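Local coordinates for putative SAM-dependent O-methyltranferase (Podospora anserina, PDB 4YMH), which binds S-adenosyl-L-homocysteine and probably transfers methyl groups from S-adenosylmethionine to hydroxyl groups of substrates, as in the cation-dependent O-methyltransferase family, at residues 19-24 with 50-55; 214-219 with 231-236. All coordinates share one frame; numbering follows the deposited sequence.

Interaction 1 of 2, residues 19-24 with 50-55; sequences YCEKNS and SRLQGS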
loop_
_atom_site.group_PDB
_atom_site.type_symbol
_atom_site.label_atom_id
_atom_site.label_comp_id
_atom_site.label_asym_id
_atom_site.label_seq_id
_atom_site.Cartn_x
_atom_site.Cartn_y
_atom_site.Cartn_z
ATOM N N TYR A 19 12.303 -2.054 11.625
ATOM C CA TYR A 19 13.039 -2.475 10.433
ATOM C C TYR A 19 12.562 -1.734 9.193
ATOM O O TYR A 19 13.379 -1.303 8.366
ATOM C CB TYR A 19 12.907 -3.983 10.201
ATOM C CG TYR A 19 13.819 -4.484 9.099
ATOM C CD1 TYR A 19 15.143 -4.815 9.368
ATOM C CD2 TYR A 19 13.361 -4.617 7.796
ATOM C CE1 TYR A 19 15.990 -5.276 8.357
ATOM C CE2 TYR A 19 14.206 -5.072 6.775
ATOM C CZ TYR A 19 15.509 -5.398 7.068
ATOM O OH TYR A 19 16.348 -5.846 6.067
ATOM N N CYS A 20 11.244 -1.602 9.051
ATOM C CA CYS A 20 10.698 -0.852 7.922
ATOM C C CYS A 20 11.147 0.607 7.948
ATOM O O CYS A 20 11.485 1.177 6.903
ATOM C CB CYS A 20 9.172 -0.930 7.904
ATOM S SG CYS A 20 8.568 -2.587 7.511
ATOM N N GLU A 21 11.144 1.215 9.133
ATOM C CA GLU A 21 11.644 2.597 9.269
ATOM C C GLU A 21 13.112 2.750 8.879
ATOM O O GLU A 21 13.507 3.736 8.239
ATOM C CB GLU A 21 11.483 3.089 10.710
ATOM C CG GLU A 21 10.209 3.837 10.989
ATOM C CD GLU A 21 10.160 4.349 12.419
ATOM O OE1 GLU A 21 10.852 5.341 12.726
ATOM O OE2 GLU A 21 9.434 3.747 13.234
ATOM N N LYS A 22 13.927 1.801 9.333
ATOM C CA LYS A 22 15.366 1.801 9.059
ATOM C C LYS A 22 15.634 1.677 7.564
ATOM O O LYS A 22 16.585 2.256 7.042
ATOM C CB LYS A 22 16.044 0.643 9.805
ATOM C CG LYS A 22 17.558 0.577 9.658
ATOM C CD LYS A 22 18.120 -0.665 10.346
ATOM C CE LYS A 22 18.380 -1.814 9.364
ATOM N NZ LYS A 22 19.601 -1.592 8.531
ATOM N N ASN A 23 14.774 0.925 6.914
ATOM C CA ASN A 23 14.925 0.621 5.510
ATOM C C ASN A 23 14.016 1.404 4.559
ATOM O O ASN A 23 13.817 1.060 3.441
ATOM C CB ASN A 23 14.867 -0.880 5.300
ATOM C CG ASN A 23 16.069 -1.587 5.862
ATOM O OD1 ASN A 23 17.112 -1.545 5.286
ATOM N ND2 ASN A 23 15.911 -2.231 6.982
ATOM N N SER A 24 13.489 2.492 5.054
ATOM C CA SER A 24 12.731 3.436 4.243
ATOM C C SER A 24 13.343 4.810 4.449
ATOM O O SER A 24 13.921 5.085 5.505
ATOM C CB SER A 24 11.250 3.469 4.622
ATOM O OG SER A 24 10.692 2.180 4.571
ATOM N N SER A 50 2.154 7.283 12.849
ATOM C CA SER A 50 3.547 6.944 13.155
ATOM C C SER A 50 4.535 7.638 12.207
ATOM O O SER A 50 4.135 8.266 11.228
ATOM C CB SER A 50 3.758 5.438 13.061
ATOM O OG SER A 50 3.717 5.033 11.695
ATOM N N ARG A 51 5.827 7.504 12.488
ATOM C CA ARG A 51 6.863 8.026 11.597
ATOM C C ARG A 51 6.890 7.301 10.247
ATOM O O ARG A 51 7.047 7.930 9.188
ATOM C CB ARG A 51 8.236 7.928 12.266
ATOM C CG ARG A 51 8.386 8.810 13.498
ATOM C CD ARG A 51 9.772 8.684 14.123
ATOM N NE ARG A 51 10.847 8.989 13.178
ATOM C CZ ARG A 51 12.072 9.369 13.533
ATOM N NH1 ARG A 51 12.384 9.515 14.815
ATOM N NH2 ARG A 51 12.984 9.619 12.608
ATOM N N LEU A 52 6.729 5.978 10.287
ATOM C CA LEU A 52 6.706 5.186 9.059
ATOM C C LEU A 52 5.540 5.639 8.177
ATOM O O LEU A 52 5.687 5.795 6.960
ATOM C CB LEU A 52 6.597 3.686 9.379
ATOM C CG LEU A 52 6.599 2.730 8.183
ATOM C CD1 LEU A 52 7.884 2.895 7.364
ATOM C CD2 LEU A 52 6.440 1.278 8.665
ATOM N N GLN A 53 4.383 5.883 8.794
ATOM C CA GLN A 53 3.233 6.376 8.043
ATOM C C GLN A 53 3.532 7.725 7.435
ATOM O O GLN A 53 3.078 8.027 6.331
ATOM C CB GLN A 53 1.982 6.480 8.924
ATOM C CG GLN A 53 1.350 5.163 9.280
ATOM C CD GLN A 53 0.111 5.342 10.140
ATOM O OE1 GLN A 53 0.183 5.255 11.363
ATOM N NE2 GLN A 53 -1.026 5.610 9.499
ATOM N N GLY A 54 4.299 8.546 8.148
ATOM C CA GLY A 54 4.765 9.807 7.592
ATOM C C GLY A 54 5.580 9.629 6.317
ATOM O O GLY A 54 5.369 10.314 5.305
ATOM N N SER A 55 6.525 8.701 6.365
ATOM C CA SER A 55 7.305 8.377 5.155
ATOM C C SER A 55 6.394 7.912 4.021
ATOM O O SER A 55 6.604 8.268 2.864
ATOM C CB SER A 55 8.350 7.315 5.466
ATOM O OG SER A 55 9.284 7.822 6.406
#
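Leu52 pushes its two methyl groups against the C-terminal turn of helix 10-22: CD2 rests on CB of Cys20 at 3.6 Å, while CD1 faces the hydrogen-bonded pair of Cys20 O and Ser24 OG, 4.0 Å from each. Its CG is anti to the backbone N (chi1 -178°), which carries the branch out toward the other helix. Across its base runs the Glu21 side chain, whose CG comes within 4.0 Å of Leu52 CB. Beyond CG the Glu21 chain is extended, and it meets Arg51 at about a right angle. OE1 stands 3.7 Å from Arg51 NE and as far from Arg51 CB. This salt bridge is long, and the oxygen lies well out of the guanidinium plane, so charge attraction holds the pair without an N-H aimed at the carboxylate. The contact joins the end of one helix to the start of another, at the N-terminal, helical side of a class I methyltransferase fold. Helix 51-64 opens with a capping box: Ser50 OG accepts from Gln53 N at 3.1 Å, and Gln53 OE1 takes the N-H of Ser50 in return at 3.2 Å. Just past the end of helix 10-22, Ser24 OG turns back to donate to Cys20 O at 2.7 Å, and the same hydroxyl is hydrogen-bonded to Leu221 N of the second subunit. Cys20 also packs on Phe175 of the second subunit, whereas Arg51 lies against Val32 and Trp35 of helix 29-41.

Interaction 2 of 2, residues 214-219 with 231-236; sequences DPRIDV and IRWKDG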
loop_
_atom_site.group_PDB
_atom_site.type_symbol
_atom_site.label_atom_id
_atom_site.label_comp_id
_atom_site.label_asym_id
_atom_site.label_seq_id
_atom_site.Cartn_x
_atom_site.Cartn_y
_atom_site.Cartn_z
ATOM N N ASP A 214 -21.566 0.394 -3.544
ATOM C CA ASP A 214 -21.581 1.641 -4.320
ATOM C C ASP A 214 -21.022 1.394 -5.715
ATOM O O ASP A 214 -19.848 1.078 -5.863
ATOM C CB ASP A 214 -20.783 2.732 -3.602
ATOM C CG ASP A 214 -21.049 4.132 -4.168
ATOM O OD1 ASP A 214 -21.156 4.294 -5.405
ATOM O OD2 ASP A 214 -21.147 5.078 -3.369
ATOM N N PRO A 215 -21.871 1.531 -6.743
ATOM C CA PRO A 215 -21.448 1.147 -8.091
ATOM C C PRO A 215 -20.465 2.134 -8.718
ATOM O O PRO A 215 -19.996 1.885 -9.823
ATOM C CB PRO A 215 -22.760 1.118 -8.881
ATOM C CG PRO A 215 -23.653 2.080 -8.168
ATOM C CD PRO A 215 -23.266 2.004 -6.704
ATOM N N ARG A 216 -20.159 3.228 -8.034
ATOM C CA ARG A 216 -19.290 4.250 -8.623
ATOM C C ARG A 216 -17.801 3.979 -8.400
ATOM O O ARG A 216 -16.943 4.566 -9.073
ATOM C CB ARG A 216 -19.653 5.633 -8.064
ATOM C CG ARG A 216 -21.040 6.113 -8.449
ATOM C CD ARG A 216 -21.413 7.379 -7.669
ATOM N NE ARG A 216 -21.453 7.127 -6.231
ATOM C CZ ARG A 216 -21.872 8.006 -5.325
ATOM N NH1 ARG A 216 -22.290 9.203 -5.700
ATOM N NH2 ARG A 216 -21.884 7.682 -4.040
ATOM N N ILE A 217 -17.486 3.076 -7.476
ATOM C CA ILE A 217 -16.119 2.981 -6.978
ATOM C C ILE A 217 -15.517 1.584 -6.978
ATOM O O ILE A 217 -16.231 0.588 -6.858
ATOM C CB ILE A 217 -16.032 3.525 -5.528
ATOM C CG1 ILE A 217 -17.074 2.849 -4.626
ATOM C CG2 ILE A 217 -16.212 5.032 -5.515
ATOM C CD1 ILE A 217 -17.008 3.263 -3.154
ATOM N N ASP A 218 -14.191 1.537 -7.105
ATOM C CA ASP A 218 -13.395 0.347 -6.804
ATOM C C ASP A 218 -12.771 0.520 -5.424
ATOM O O ASP A 218 -12.283 1.608 -5.080
ATOM C CB ASP A 218 -12.285 0.113 -7.844
ATOM C CG ASP A 218 -12.810 -0.418 -9.169
ATOM O OD1 ASP A 218 -13.900 -1.039 -9.194
ATOM O OD2 ASP A 218 -12.114 -0.217 -10.191
ATOM N N VAL A 219 -12.784 -0.561 -4.646
ATOM C CA VAL A 219 -12.316 -0.538 -3.267
ATOM C C VAL A 219 -11.236 -1.574 -3.001
ATOM O O VAL A 219 -11.328 -2.728 -3.453
ATOM C CB VAL A 219 -13.481 -0.794 -2.278
ATOM C CG1 VAL A 219 -12.981 -0.771 -0.827
ATOM C CG2 VAL A 219 -14.614 0.211 -2.501
ATOM N N ILE A 231 -9.839 4.002 -2.219
ATOM C CA ILE A 231 -11.060 4.138 -3.008
ATOM C C ILE A 231 -10.746 4.907 -4.284
ATOM O O ILE A 231 -10.101 5.955 -4.230
ATOM C CB ILE A 231 -12.171 4.869 -2.226
ATOM C CG1 ILE A 231 -12.457 4.164 -0.890
ATOM C CG2 ILE A 231 -13.432 4.969 -3.072
ATOM C CD1 ILE A 231 -13.435 4.937 0.018
ATOM N N ARG A 232 -11.191 4.392 -5.428
ATOM C CA ARG A 232 -11.048 5.150 -6.677
ATOM C C ARG A 232 -12.355 5.097 -7.443
ATOM O O ARG A 232 -13.187 4.238 -7.185
ATOM C CB ARG A 232 -9.902 4.597 -7.545
ATOM C CG ARG A 232 -10.143 3.189 -8.070
ATOM C CD ARG A 232 -8.999 2.656 -8.960
ATOM N NE ARG A 232 -8.923 3.353 -10.248
ATOM C CZ ARG A 232 -9.522 2.947 -11.369
ATOM N NH1 ARG A 232 -10.250 1.830 -11.388
ATOM N NH2 ARG A 232 -9.396 3.661 -12.479
ATOM N N TRP A 233 -12.554 6.007 -8.385
ATOM C CA TRP A 233 -13.660 5.838 -9.318
ATOM C C TRP A 233 -13.411 4.586 -10.150
ATOM O O TRP A 233 -12.276 4.355 -10.591
ATOM C CB TRP A 233 -13.794 7.036 -10.262
ATOM C CG TRP A 233 -14.091 8.364 -9.631
ATOM C CD1 TRP A 233 -13.225 9.411 -9.484
ATOM C CD2 TRP A 233 -15.350 8.810 -9.108
ATOM N NE1 TRP A 233 -13.864 10.473 -8.895
ATOM C CE2 TRP A 233 -15.166 10.131 -8.649
ATOM C CE3 TRP A 233 -16.612 8.217 -8.977
ATOM C CZ2 TRP A 233 -16.197 10.874 -8.072
ATOM C CZ3 TRP A 233 -17.642 8.961 -8.396
ATOM C CH2 TRP A 233 -17.424 10.271 -7.956
ATOM N N LYS A 234 -14.460 3.793 -10.388
ATOM C CA LYS A 234 -14.401 2.771 -11.440
ATOM C C LYS A 234 -14.049 3.431 -12.761
ATOM O O LYS A 234 -14.436 4.578 -12.990
ATOM C CB LYS A 234 -15.732 2.038 -11.599
ATOM C CG LYS A 234 -16.093 1.092 -10.487
ATOM C CD LYS A 234 -17.198 0.139 -10.979
ATOM C CE LYS A 234 -17.874 -0.589 -9.814
ATOM N NZ LYS A 234 -16.896 -1.315 -8.964
ATOM N N ASP A 235 -13.339 2.714 -13.637
ATOM C CA ASP A 235 -12.967 3.280 -14.936
ATOM C C ASP A 235 -14.165 3.946 -15.614
ATOM O O ASP A 235 -14.085 5.088 -16.078
ATOM C CB ASP A 235 -12.389 2.202 -15.866
ATOM C CG ASP A 235 -10.973 1.780 -15.483
ATOM O OD1 ASP A 235 -10.309 2.516 -14.721
ATOM O OD2 ASP A 235 -10.523 0.712 -15.962
ATOM N N GLY A 236 -15.287 3.237 -15.648
ATOM C CA GLY A 236 -16.474 3.744 -16.325
ATOM C C GLY A 236 -17.227 4.849 -15.597
ATOM O O GLY A 236 -18.049 5.538 -16.206
HETATM O O HOH W 1 -19.194 -1.701 -6.645
HETATM O O HOH W 2 -12.488 0.185 -12.819
#
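The side chains of Asp218 and Lys234 cross at about a right angle; Lys234 NZ makes a salt bridge to Asp218 OD1 at 3.0 Å and a hydrogen bond to Ile217 O at 2.9 Å. The ammonium stands above the plane of that carbonyl but meets the carboxylate oxygen nearly along its C-O axis. The other carboxylate oxygen, OD2, receives a weak hydrogen bond from Arg232 NH1 within a salt bridge; Arg232 NH2 is held more straightly by Asp235 OD1 at 2.7 Å (165°). An alanine in place of Lys234 would probably leave Asp218 OD1 and Ile217 O without this shared donor and open a gap beside Pro215 O. Water enters on this charged side, one molecule joining Asp218 OD2 to Asp235 N, another Asp214 O to Lys234 NZ by a weak bond. The other face is tight and apolar: Ile217 CG2 meets Ile231 CG2 at 3.7 Å. Between the faces runs an antiparallel ladder in which Asp218 and Arg232 form a hydrogen-bonded pair, and Lys234 N extends it by donating to Arg216 O at 2.9 Å. Arg216 CB lies 3.9 Å from Trp233 CZ3, and its guanidinium grips Asp214 side-on and bridges to Asp159. This hairpin ends the sheet within the chain: the Ile231 backbone hydrogen-bonds to that of Ile169 in strand 167-171, Ile217 and Ile231 pack on Leu211 of helix 194-212, and Trp233 lies on Leu158 of helix 150-159.

In the fold
Interaction 1 joins two helices, whereas interaction 2 pairs the last two strands of the Rossmann-like sheet; their centres are 30 Å apart and their nearest atoms about 15 Å, with no direct touch. Interaction 1 lies nearer the cofactor: the side chain of Arg51 is about 11 Å from the bound S-adenosyl-L-homocysteine and about 8 Å from that of Ser49, which binds it. Interaction 2 is away from the known binding residues. The dimer brings the two regions together: Ser24 of interaction 1 packs on Leu220 of the second subunit, on its strand 217-222, while Val219 and Asp218 of interaction 2 pack on Asn23 and His25 of that subunit.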